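Local coordinates for protein alkaline serine protease (Pseudoalteromonas sp., PDB 1Y9Z) that probably hydrolyses peptide bonds as a cold-adapted, subtilisin-like serine protease of an Antarctic bacterium, at residues H94-F99 and V111-T116. Residues are numbered along the deposited sequence; the frame is centred on the assembly and turned at random.
Sequences HIVKVF and VAAIDT. With PMS (phenylmethanesulfonic acid), chain H.
Ala113 presents its single methyl to two valines at once: CB lies 3.9 Å from CG1 of Val96 and 3.9 Å from CG1 of Val98. Both valines direct CB toward the helix, Val98 from just past the regular strand, and the backbones come nearest at Val96 and Ala113, 6.6 Å between their CA atoms. Val96 uses both branches. A chi1 of 175° turns CG1 away from the backbone N and onto Ala113, while CG2 runs obliquely across Thr116, 4.1 Å from its CG2. The threonine is held by its own helix: chi1 of -64° puts OG1 within reach of Ala112 O, to which it donates at 3.0 Å, and CG2 toward Val96; Thr116 N reaches the same oxygen from the opposite face of the carbonyl plane. Farther along, CG2 of Val98 lies above one face of the Phe99 ring, offset toward the rim; CZ of Phe99 is 3.6 Å from C4 of phenylmethanesulfonic acid in the ligand pocket. Helix 110-119 is thus packed on strand 92-100 within a beta-alpha-beta crossover to the parallel strand 125-128, strand 25-30 lying between the two in the mostly parallel sheet, with Tyr106 touching both valines and helix 137-148 against Ile114.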
loop_
_atom_site.group_PDB
_atom_site.type_symbol
_atom_site.label_atom_id
_atom_site.label_comp_id
_atom_site.label_asym_id
_atom_site.label_seq_id
_atom_site.Cartn_x
_atom_site.Cartn_y
_atom_site.Cartn_z
ATOM N N HIS A 94 -11.851 11.166 -10.513
ATOM C CA HIS A 94 -11.306 11.911 -11.641
ATOM C C HIS A 94 -9.809 11.648 -11.671
ATOM O O HIS A 94 -9.135 11.704 -10.641
ATOM C CB HIS A 94 -11.564 13.412 -11.513
ATOM C CG HIS A 94 -11.383 14.154 -12.800
ATOM N ND1 HIS A 94 -12.263 14.033 -13.854
ATOM C CD2 HIS A 94 -10.401 14.986 -13.224
ATOM C CE1 HIS A 94 -11.832 14.758 -14.872
ATOM N NE2 HIS A 94 -10.703 15.345 -14.515
ATOM N N ILE A 95 -9.296 11.358 -12.858
ATOM C CA ILE A 95 -7.889 11.046 -13.023
ATOM C C ILE A 95 -7.100 12.119 -13.762
ATOM O O ILE A 95 -7.502 12.581 -14.830
ATOM C CB ILE A 95 -7.717 9.712 -13.802
ATOM C CG1 ILE A 95 -8.530 8.596 -13.134
ATOM C CG2 ILE A 95 -6.244 9.335 -13.886
ATOM C CD1 ILE A 95 -8.149 8.308 -11.693
ATOM N N VAL A 96 -5.983 12.529 -13.169
ATOM C CA VAL A 96 -5.086 13.485 -13.804
ATOM C C VAL A 96 -3.747 12.757 -13.815
ATOM O O VAL A 96 -3.150 12.505 -12.765
ATOM C CB VAL A 96 -4.966 14.806 -13.018
ATOM C CG1 VAL A 96 -3.919 15.703 -13.676
ATOM C CG2 VAL A 96 -6.310 15.526 -13.000
ATOM N N LYS A 97 -3.300 12.387 -15.010
ATOM C CA LYS A 97 -2.056 11.648 -15.191
ATOM C C LYS A 97 -0.866 12.585 -15.380
ATOM O O LYS A 97 -0.729 13.226 -16.425
ATOM C CB LYS A 97 -2.200 10.723 -16.406
ATOM C CG LYS A 97 -1.010 9.822 -16.680
ATOM C CD LYS A 97 -1.257 9.017 -17.948
ATOM C CE LYS A 97 -0.051 8.200 -18.359
ATOM N NZ LYS A 97 -0.281 7.560 -19.688
ATOM N N VAL A 98 -0.005 12.658 -14.368
ATOM C CA VAL A 98 1.169 13.522 -14.432
ATOM C C VAL A 98 2.460 12.745 -14.677
ATOM O O VAL A 98 3.490 13.335 -15.005
ATOM C CB VAL A 98 1.331 14.354 -13.133
ATOM C CG1 VAL A 98 0.129 15.270 -12.951
ATOM C CG2 VAL A 98 1.491 13.429 -11.931
ATOM N N PHE A 99 2.406 11.423 -14.526
ATOM C CA PHE A 99 3.586 10.586 -14.729
ATOM C C PHE A 99 3.503 9.624 -15.902
ATOM O O PHE A 99 2.469 8.991 -16.134
ATOM C CB PHE A 99 3.878 9.729 -13.491
ATOM C CG PHE A 99 4.217 10.509 -12.258
ATOM C CD1 PHE A 99 3.338 10.536 -11.182
ATOM C CD2 PHE A 99 5.423 11.192 -12.157
ATOM C CE1 PHE A 99 3.658 11.230 -10.016
ATOM C CE2 PHE A 99 5.752 11.889 -10.997
ATOM C CZ PHE A 99 4.867 11.907 -9.925
ATOM N N VAL A 111 0.475 22.474 -9.428
ATOM C CA VAL A 111 -0.604 23.412 -9.160
ATOM C C VAL A 111 -1.624 23.331 -10.294
ATOM O O VAL A 111 -2.831 23.338 -10.052
ATOM C CB VAL A 111 -0.071 24.863 -9.034
ATOM C CG1 VAL A 111 -1.218 25.862 -9.120
ATOM C CG2 VAL A 111 0.653 25.026 -7.700
ATOM N N ALA A 112 -1.137 23.236 -11.529
ATOM C CA ALA A 112 -2.028 23.144 -12.682
ATOM C C ALA A 112 -2.835 21.847 -12.639
ATOM O O ALA A 112 -4.009 21.830 -13.013
ATOM C CB ALA A 112 -1.225 23.224 -13.975
ATOM N N ALA A 113 -2.201 20.766 -12.188
ATOM C CA ALA A 113 -2.873 19.474 -12.086
ATOM C C ALA A 113 -3.995 19.568 -11.058
ATOM O O ALA A 113 -5.095 19.059 -11.277
ATOM C CB ALA A 113 -1.876 18.391 -11.684
ATOM N N ILE A 114 -3.714 20.213 -9.931
ATOM C CA ILE A 114 -4.724 20.374 -8.897
ATOM C C ILE A 114 -5.851 21.258 -9.437
ATOM O O ILE A 114 -7.025 20.967 -9.221
ATOM C CB ILE A 114 -4.113 20.996 -7.622
ATOM C CG1 ILE A 114 -3.053 20.049 -7.051
ATOM C CG2 ILE A 114 -5.202 21.252 -6.589
ATOM C CD1 ILE A 114 -2.260 20.635 -5.891
ATOM N N ASP A 115 -5.497 22.329 -10.147
ATOM C CA ASP A 115 -6.514 23.208 -10.725
ATOM C C ASP A 115 -7.436 22.385 -11.619
ATOM O O ASP A 115 -8.652 22.553 -11.595
ATOM C CB ASP A 115 -5.886 24.319 -11.578
ATOM C CG ASP A 115 -5.137 25.351 -10.758
ATOM O OD1 ASP A 115 -5.489 25.567 -9.581
ATOM O OD2 ASP A 115 -4.201 25.969 -11.306
ATOM N N THR A 116 -6.844 21.505 -12.422
ATOM C CA THR A 116 -7.613 20.656 -13.328
ATOM C C THR A 116 -8.554 19.749 -12.537
ATOM O O THR A 116 -9.719 19.575 -12.892
ATOM C CB THR A 116 -6.670 19.804 -14.200
ATOM O OG1 THR A 116 -5.895 20.673 -15.037
ATOM C CG2 THR A 116 -7.462 18.839 -15.076
HETATM C C PMS H . 6.318 7.594 -3.920
HETATM S S PMS H . 5.090 7.973 -2.646
HETATM C C1 PMS H . 6.395 8.656 -5.047
HETATM C C2 PMS H . 7.321 9.750 -4.887
HETATM C C3 PMS H . 7.426 10.751 -5.904
HETATM C C4 PMS H . 6.578 10.617 -7.072
HETATM C C5 PMS H . 5.667 9.545 -7.235
HETATM C C6 PMS H . 5.528 8.521 -6.246
HETATM O O2S PMS H . 5.083 9.421 -2.459
HETATM O O1S PMS H . 5.446 7.313 -1.413
#